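Side-chain contacts in subclass B3 metallo-beta-lactamase (Sphingobium indicum, PDB 7LUU), which probably hydrolyses beta-lactam antibiotics at a two-zinc active site in which one zinc is held in part by a glutamate: residues P123-A128 and G168-V173; D41-P46 and G130-A135. All blocks are in the same frame, centred on the assembly; numbering follows the deposited sequence.

Contact 1 (P123-A128 and G168-V173). With ZN (zinc ion), chain C; ZN (zinc ion), chain B; SO4 (sulfate ion), chain D.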
ATOM      1  N   PRO A 123       4.509  -5.899   2.299  1.00 13.24           N
ATOM      2  CA  PRO A 123       4.894  -7.103   1.563  1.00 13.00           C
ATOM      3  C   PRO A 123       3.954  -8.276   1.890  1.00 16.90           C
ATOM      4  O   PRO A 123       4.363  -9.323   2.397  1.00 17.89           O
ATOM      5  CB  PRO A 123       6.337  -7.336   2.048  1.00 15.42           C
ATOM      6  CG  PRO A 123       6.262  -6.929   3.473  1.00 13.36           C
ATOM      7  CD  PRO A 123       5.312  -5.731   3.550  1.00 13.36           C
ATOM      8  N   HIS A 124       2.646  -8.071   1.646  1.00 13.06           N
ATOM      9  CA  HIS A 124       1.654  -9.116   1.770  1.00 12.34           C
ATOM     10  C   HIS A 124       1.023  -9.308   0.399  1.00 12.76           C
ATOM     11  O   HIS A 124       1.015  -8.368  -0.432  1.00 14.67           O
ATOM     12  CB  HIS A 124       0.566  -8.714   2.749  1.00 15.87           C
ATOM     13  CG  HIS A 124       0.957  -8.879   4.180  1.00 14.53           C
ATOM     14  ND1 HIS A 124       0.148  -8.454   5.209  1.00 16.53           N
ATOM     15  CD2 HIS A 124       2.048  -9.462   4.752  1.00 18.80           C
ATOM     16  CE1 HIS A 124       0.732  -8.780   6.371  1.00 18.80           C
ATOM     17  NE2 HIS A 124       1.877  -9.395   6.125  1.00 18.12           N
ATOM     18  N   TYR A 125       0.539 -10.535   0.138  1.00 13.89           N
ATOM     19  CA  TYR A 125       0.187 -10.830  -1.254  1.00 14.23           C
ATOM     20  C   TYR A 125      -1.036 -10.059  -1.786  1.00 13.65           C
ATOM     21  O   TYR A 125      -1.202  -9.996  -3.014  1.00 14.29           O
ATOM     22  CB  TYR A 125       0.009 -12.365  -1.404  1.00 15.84           C
ATOM     23  CG  TYR A 125      -1.241 -12.944  -0.753  1.00 14.63           C
ATOM     24  CD1 TYR A 125      -2.486 -12.740  -1.328  1.00 18.55           C
ATOM     25  CD2 TYR A 125      -1.167 -13.718   0.409  1.00 20.54           C
ATOM     26  CE1 TYR A 125      -3.610 -13.264  -0.800  1.00 21.67           C
ATOM     27  CE2 TYR A 125      -2.306 -14.281   0.946  1.00 24.82           C
ATOM     28  CZ  TYR A 125      -3.523 -14.023   0.352  1.00 24.50           C
ATOM     29  OH  TYR A 125      -4.680 -14.569   0.880  1.00 31.55           O
ATOM     30  N   ASP A 126      -1.867  -9.441  -0.917  1.00 13.47           N
ATOM     31  CA  ASP A 126      -2.998  -8.682  -1.447  1.00 13.04           C
ATOM     32  C   ASP A 126      -2.595  -7.266  -1.834  1.00 12.34           C
ATOM     33  O   ASP A 126      -3.413  -6.543  -2.404  1.00 16.76           O
ATOM     34  CB  ASP A 126      -4.192  -8.649  -0.444  1.00 16.82           C
ATOM     35  CG  ASP A 126      -3.797  -8.143   0.971  1.00 17.92           C
ATOM     36  OD1 ASP A 126      -2.678  -8.431   1.461  1.00 16.17           O
ATOM     37  OD2 ASP A 126      -4.658  -7.493   1.616  1.00 16.07           O
ATOM     38  N   HIS A 127      -1.332  -6.851  -1.578  1.00 12.68           N
ATOM     39  CA  HIS A 127      -0.840  -5.561  -2.051  1.00 13.31           C
ATOM     40  C   HIS A 127       0.401  -5.692  -2.879  1.00 14.98           C
ATOM     41  O   HIS A 127       0.634  -4.878  -3.760  1.00 16.09           O
ATOM     42  CB  HIS A 127      -0.546  -4.602  -0.847  1.00 14.42           C
ATOM     43  CG  HIS A 127      -1.684  -4.562   0.132  1.00 14.16           C
ATOM     44  ND1 HIS A 127      -2.753  -3.703  -0.041  1.00 15.58           N
ATOM     45  CD2 HIS A 127      -1.985  -5.328   1.199  1.00 15.51           C
ATOM     46  CE1 HIS A 127      -3.667  -3.941   0.904  1.00 15.22           C
ATOM     47  NE2 HIS A 127      -3.216  -4.915   1.670  1.00 13.11           N
ATOM     48  N   ALA A 128       1.214  -6.710  -2.626  1.00 13.38           N
ATOM     49  CA  ALA A 128       2.418  -6.892  -3.414  1.00 13.04           C
ATOM     50  C   ALA A 128       2.311  -8.026  -4.420  1.00 13.76           C
ATOM     51  O   ALA A 128       3.263  -8.235  -5.162  1.00 15.70           O
ATOM     52  CB  ALA A 128       3.610  -7.167  -2.472  1.00 14.61           C
ATOM     53  N   GLY A 168       2.674 -19.549   3.435  0.90 21.61           N
ATOM     54  CA  GLY A 168       2.396 -19.221   2.042  0.90 21.03           C
ATOM     55  C   GLY A 168       3.584 -18.551   1.351  0.90 18.86           C
ATOM     56  O   GLY A 168       4.597 -18.170   1.968  0.90 18.90           O
ATOM     57  N   ALA A 169       3.455 -18.433   0.026  1.00 18.86           N
ATOM     58  CA  ALA A 169       4.457 -17.742  -0.773  1.00 17.79           C
ATOM     59  C   ALA A 169       3.754 -17.019  -1.902  1.00 16.58           C
ATOM     60  O   ALA A 169       2.693 -17.447  -2.365  1.00 19.80           O
ATOM     61  CB  ALA A 169       5.488 -18.750  -1.350  1.00 20.96           C
ATOM     62  N   TRP A 170       4.340 -15.925  -2.340  1.00 15.96           N
ATOM     63  CA  TRP A 170       3.763 -15.164  -3.435  1.00 16.15           C
ATOM     64  C   TRP A 170       4.908 -14.631  -4.293  1.00 17.11           C
ATOM     65  O   TRP A 170       6.081 -14.789  -3.894  1.00 17.11           O
ATOM     66  CB  TRP A 170       2.851 -14.031  -2.910  1.00 15.17           C
ATOM     67  CG  TRP A 170       3.393 -13.241  -1.724  1.00 14.72           C
ATOM     68  CD1 TRP A 170       4.069 -12.048  -1.782  1.00 16.83           C
ATOM     69  CD2 TRP A 170       3.271 -13.601  -0.362  1.00 14.91           C
ATOM     70  NE1 TRP A 170       4.355 -11.633  -0.485  1.00 15.06           N
ATOM     71  CE2 TRP A 170       3.918 -12.614   0.390  1.00 17.77           C
ATOM     72  CE3 TRP A 170       2.694 -14.739   0.304  1.00 15.79           C
ATOM     73  CZ2 TRP A 170       3.992 -12.665   1.799  1.00 18.91           C
ATOM     74  CZ3 TRP A 170       2.756 -14.781   1.731  1.00 18.85           C
ATOM     75  CH2 TRP A 170       3.421 -13.752   2.443  1.00 16.18           C
ATOM     76  N   PRO A 171       4.637 -14.062  -5.474  1.00 15.42           N
ATOM     77  CA  PRO A 171       5.729 -13.703  -6.402  1.00 15.58           C
ATOM     78  C   PRO A 171       6.778 -12.807  -5.743  1.00 15.28           C
ATOM     79  O   PRO A 171       6.471 -11.715  -5.213  1.00 16.19           O
ATOM     80  CB  PRO A 171       4.987 -12.990  -7.552  1.00 15.67           C
ATOM     81  CG  PRO A 171       3.573 -13.693  -7.518  1.00 17.15           C
ATOM     82  CD  PRO A 171       3.291 -13.852  -6.072  1.00 16.51           C
ATOM     83  N   ALA A 172       8.040 -13.211  -5.841  1.00 17.16           N
ATOM     84  CA  ALA A 172       9.125 -12.435  -5.251  1.00 18.90           C
ATOM     85  C   ALA A 172       9.614 -11.353  -6.207  1.00 16.20           C
ATOM     86  O   ALA A 172       9.543 -11.483  -7.427  1.00 19.56           O
ATOM     87  CB  ALA A 172      10.305 -13.329  -4.855  1.00 19.93           C
ATOM     88  N   VAL A 173      10.137 -10.275  -5.627  1.00 16.90           N
ATOM     89  CA  VAL A 173      10.611  -9.130  -6.388  1.00 17.65           C
ATOM     90  C   VAL A 173      12.110  -9.029  -6.199  1.00 23.40           C
ATOM     91  O   VAL A 173      12.593  -9.079  -5.069  1.00 30.42           O
ATOM     92  CB  VAL A 173       9.963  -7.826  -5.847  1.00 17.58           C
ATOM     93  CG1 VAL A 173      10.499  -6.535  -6.571  1.00 24.48           C
ATOM     94  CG2 VAL A 173       8.486  -7.878  -5.928  1.00 18.41           C
TER
HETATM   95 ZN    ZN C 302      -4.253  -5.997   3.013  1.00 16.80          ZN
HETATM   96 ZN    ZN B 301      -1.286  -7.026   5.054  1.00 17.46          ZN
HETATM   97  S   SO4 D 303      -4.061 -16.533   4.002  1.00 44.98           S
HETATM   98  O1  SO4 D 303      -3.611 -17.846   4.458  1.00 45.85           O
HETATM   99  O2  SO4 D 303      -5.210 -16.067   4.780  1.00 49.11           O
HETATM  100  O3  SO4 D 303      -2.943 -15.606   4.219  1.00 50.25           O
HETATM  101  O4  SO4 D 303      -4.436 -16.596   2.579  1.00 47.05           O
HETATM  102  O   HOH W   1      -2.760  -7.450   3.878  1.00 19.96           O
HETATM  103  O   HOH W   2       5.233  -9.492  -6.468  1.00 15.92           O
HETATM  104  O   HOH W   3      -3.712  -4.807   4.620  1.00 21.00           O
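Tyr125 meets the indole of Trp170 mainly with its CB. The methylene lies 3.9 Å from the centroid of the five-membered ring, 28° off its normal, a CH-pi contact over the face, and CB comes within 3.5 Å of Trp170 CG. The peptide joining His124 to Tyr125 lies over the same face, while Pro123 O meets the indole rim at CZ2, 3.4 Å away near the ring plane. This is the tight part. The phenol ring, with CG between backbone N and carbonyl carbon (chi1 72°), swings away from the indole; the two planes stand at 57°, neither stacked nor edge-to-face. Tyr125 OH donates to O4 of a sulfate at 2.7 Å, an ion probably from the crystallisation liquor that Arg51 also binds. At the other end the join is looser: water 2 donates to Ala128 O and Pro171 O. The turn holds most of this enzyme's ExHxDH motif, Glu122 standing where most relatives have histidine. Trp170 packs behind it; His124 ND1 binds one zinc, Asp126 OD2 and His127 NE2 the other, and His124 NE2 is hydrogen-bonded to Asp161. Around helix 125-128, Tyr125 and Asp126 touch helix 49-55, and Pro123 and Ala128 meet Leu152 of helix 146-154.

Contact 2 (D41-P46 and G130-A135)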
ATOM      1  N   ASP A  41       2.417 -18.819 -15.912  1.00 35.74           N
ATOM      2  CA  ASP A  41       3.151 -17.641 -15.494  1.00 32.20           C
ATOM      3  C   ASP A  41       3.225 -17.622 -13.965  1.00 26.38           C
ATOM      4  O   ASP A  41       2.189 -17.472 -13.302  1.00 25.53           O
ATOM      5  CB  ASP A  41       2.424 -16.434 -16.060  1.00 30.88           C
ATOM      6  CG  ASP A  41       3.100 -15.145 -15.727  1.00 29.21           C
ATOM      7  OD1 ASP A  41       4.046 -15.146 -14.890  1.00 25.36           O
ATOM      8  OD2 ASP A  41       2.662 -14.122 -16.311  1.00 30.91           O
ATOM      9  N   PRO A  42       4.417 -17.797 -13.376  1.00 23.29           N
ATOM     10  CA  PRO A  42       4.533 -17.814 -11.912  1.00 22.22           C
ATOM     11  C   PRO A  42       4.152 -16.492 -11.279  1.00 20.10           C
ATOM     12  O   PRO A  42       3.856 -16.439 -10.065  1.00 21.74           O
ATOM     13  CB  PRO A  42       6.022 -18.099 -11.663  1.00 27.08           C
ATOM     14  CG  PRO A  42       6.703 -17.744 -12.939  1.00 27.15           C
ATOM     15  CD  PRO A  42       5.712 -17.969 -14.068  1.00 29.38           C
ATOM     16  N   LEU A  43       4.265 -15.415 -12.044  1.00 19.87           N
ATOM     17  CA  LEU A  43       4.042 -14.103 -11.443  1.00 17.10           C
ATOM     18  C   LEU A  43       2.569 -13.680 -11.476  1.00 17.07           C
ATOM     19  O   LEU A  43       2.176 -12.734 -10.765  1.00 15.88           O
ATOM     20  CB  LEU A  43       4.903 -13.068 -12.181  1.00 17.26           C
ATOM     21  CG  LEU A  43       6.402 -13.340 -12.263  1.00 17.48           C
ATOM     22  CD1 LEU A  43       7.104 -12.087 -12.848  1.00 16.11           C
ATOM     23  CD2 LEU A  43       6.917 -13.745 -10.867  1.00 17.53           C
ATOM     24  N   THR A  44       1.733 -14.388 -12.231  1.00 17.95           N
ATOM     25  CA  THR A  44       0.293 -14.072 -12.216  1.00 16.27           C
ATOM     26  C   THR A  44      -0.573 -15.256 -11.827  1.00 19.47           C
ATOM     27  O   THR A  44      -1.808 -15.122 -11.824  1.00 19.25           O
ATOM     28  CB  THR A  44      -0.183 -13.569 -13.578  1.00 19.50           C
ATOM     29  OG1 THR A  44       0.014 -14.622 -14.563  1.00 22.50           O
ATOM     30  CG2 THR A  44       0.569 -12.285 -13.963  1.00 19.87           C
ATOM     31  N   ARG A  45       0.014 -16.406 -11.475  1.00 18.83           N
ATOM     32  CA  ARG A  45      -0.811 -17.551 -11.105  1.00 18.44           C
ATOM     33  C   ARG A  45      -1.706 -17.164  -9.919  1.00 20.00           C
ATOM     34  O   ARG A  45      -1.202 -16.573  -8.955  1.00 16.82           O
ATOM     35  CB  ARG A  45       0.135 -18.754 -10.816  1.00 17.90           C
ATOM     36  CG  ARG A  45      -0.556 -20.095 -10.520  1.00 19.70           C
ATOM     37  CD  ARG A  45       0.465 -21.244 -10.209  1.00 23.24           C
ATOM     38  NE  ARG A  45       1.402 -21.347 -11.318  1.00 23.77           N
ATOM     39  CZ  ARG A  45       2.713 -21.140 -11.203  1.00 24.92           C
ATOM     40  NH1 ARG A  45       3.261 -20.821 -10.044  1.00 23.88           N
ATOM     41  NH2 ARG A  45       3.457 -21.150 -12.315  1.00 26.77           N
ATOM     42  N   PRO A  46      -3.046 -17.348 -10.002  1.00 18.34           N
ATOM     43  CA  PRO A  46      -3.970 -16.688  -9.052  1.00 18.77           C
ATOM     44  C   PRO A  46      -3.806 -17.154  -7.621  1.00 19.12           C
ATOM     45  O   PRO A  46      -3.439 -18.317  -7.345  1.00 19.73           O
ATOM     46  CB  PRO A  46      -5.362 -17.097  -9.558  1.00 19.10           C
ATOM     47  CG  PRO A  46      -5.113 -17.451 -11.015  1.00 26.39           C
ATOM     48  CD  PRO A  46      -3.790 -18.066 -11.082  1.00 20.31           C
ATOM     49  N   GLY A 130       0.867  -8.677  -7.205  1.00 13.23           N
ATOM     50  CA  GLY A 130       1.032  -8.396  -8.615  1.00 13.70           C
ATOM     51  C   GLY A 130       2.232  -7.570  -8.969  1.00 13.14           C
ATOM     52  O   GLY A 130       2.449  -7.282 -10.154  1.00 15.01           O
ATOM     53  N   ILE A 131       3.036  -7.168  -7.991  1.00 13.69           N
ATOM     54  CA  ILE A 131       4.127  -6.225  -8.278  1.00 12.67           C
ATOM     55  C   ILE A 131       5.213  -6.841  -9.158  1.00 15.16           C
ATOM     56  O   ILE A 131       5.707  -6.195 -10.077  1.00 14.29           O
ATOM     57  CB  ILE A 131       4.694  -5.710  -6.946  1.00 13.12           C
ATOM     58  CG1 ILE A 131       3.721  -4.708  -6.311  1.00 12.26           C
ATOM     59  CG2 ILE A 131       6.022  -5.017  -7.175  1.00 14.03           C
ATOM     60  CD1 ILE A 131       4.296  -4.113  -4.954  1.00 15.09           C
ATOM     61  N   ALA A 132       5.633  -8.074  -8.878  1.00 16.24           N
ATOM     62  CA  ALA A 132       6.645  -8.689  -9.726  1.00 16.36           C
ATOM     63  C   ALA A 132       6.223  -8.741 -11.173  1.00 14.16           C
ATOM     64  O   ALA A 132       7.032  -8.455 -12.076  1.00 14.66           O
ATOM     65  CB  ALA A 132       6.959 -10.101  -9.217  1.00 16.64           C
ATOM     66  N   ALA A 133       4.966  -9.129 -11.436  1.00 14.50           N
ATOM     67  CA  ALA A 133       4.504  -9.172 -12.813  1.00 16.11           C
ATOM     68  C   ALA A 133       4.534  -7.778 -13.418  1.00 16.55           C
ATOM     69  O   ALA A 133       4.866  -7.612 -14.604  1.00 15.99           O
ATOM     70  CB  ALA A 133       3.092  -9.765 -12.877  1.00 17.22           C
ATOM     71  N   LEU A 134       4.060  -6.792 -12.661  1.00 14.64           N
ATOM     72  CA  LEU A 134       4.018  -5.405 -13.174  1.00 13.17           C
ATOM     73  C   LEU A 134       5.428  -4.895 -13.460  1.00 15.74           C
ATOM     74  O   LEU A 134       5.676  -4.255 -14.489  1.00 16.22           O
ATOM     75  CB  LEU A 134       3.324  -4.450 -12.164  1.00 15.29           C
ATOM     76  CG  LEU A 134       1.840  -4.767 -11.964  1.00 13.22           C
ATOM     77  CD1 LEU A 134       1.348  -4.073 -10.701  1.00 17.67           C
ATOM     78  CD2 LEU A 134       1.092  -4.322 -13.236  1.00 19.38           C
ATOM     79  N   ALA A 135       6.380  -5.210 -12.573  1.00 14.97           N
ATOM     80  CA  ALA A 135       7.749  -4.800 -12.805  1.00 16.19           C
ATOM     81  C   ALA A 135       8.313  -5.485 -14.047  1.00 17.77           C
ATOM     82  O   ALA A 135       9.040  -4.851 -14.828  1.00 19.40           O
ATOM     83  CB  ALA A 135       8.622  -5.072 -11.562  1.00 14.40           C
TER
HETATM   84  O   HOH W   4       3.509 -10.632  -9.557  1.00 14.95           O
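Leu43 and Thr44 lay their side chains on Ala132 and Ala133, in the first turn of helix 131-138, and the turn that presents them begins at Asp41. There OD1 accepts from Leu43 N at 2.9 Å, with an N-H...O angle of 149°, the hydrogen arriving from above the carboxylate plane. This closes an Asx turn. The other carboxylate oxygen, OD2, forms a salt bridge with Arg136, so a single side chain both shapes the loop and ties it to the helix. Past Pro42, Leu43 CB lies 3.8 Å from Ala133 CB, and with CG beside the backbone N (chi1 -55°) the branch reaches along the helix to Ala132. Both methyls meet Ala132: CD2 packs on its CB at 4.0 Å, and CD1 lies by its O and close to CB as well.

The arrangement is a loop near the start of the modelled chain laid over the first turn of a helix, within the alpha-beta-beta-alpha fold of the metallo-beta-lactamases. The short alanine side chains are consistent with so close an approach, Leu43 CA lying 5.1 Å from Ala133 CA. Water 4 joins the backbones, donating to Leu43 O and accepting from Ala133 N at 2.8 Å; an amide in the first turn of a helix lacks a carbonyl one turn earlier within that helix, and here the water serves it.

At Thr44 it is the methyl that touches, CG2 meeting Ala133 CB at 3.7 Å. Beyond it the chain leaves the helix: Arg45 turns back to form a salt bridge with Asp40, and Pro46 touches Gln96.

Contacts 1 and 2 lie side by side, their centres about 9 Å apart, and Pro171 joins them. Its CG sits 3.7 Å from Leu43 O, and its CB is 3.9 Å from Ala132 CB, so the loop 168-173 that covers the zinc-binding turn also packs against both halves of contact 2. Next to it, Ala172 O lies 3.4 Å from Ala132 CB. The chain gives a second connection, since helix 125-128 is the helix just before 131-138, two residues apart. Contact 1 carries three of the zinc ligands, His124, Asp126 and His127; Glu122, His200 and His267 supply the rest, whereas contact 2 is packing away from the zinc sites.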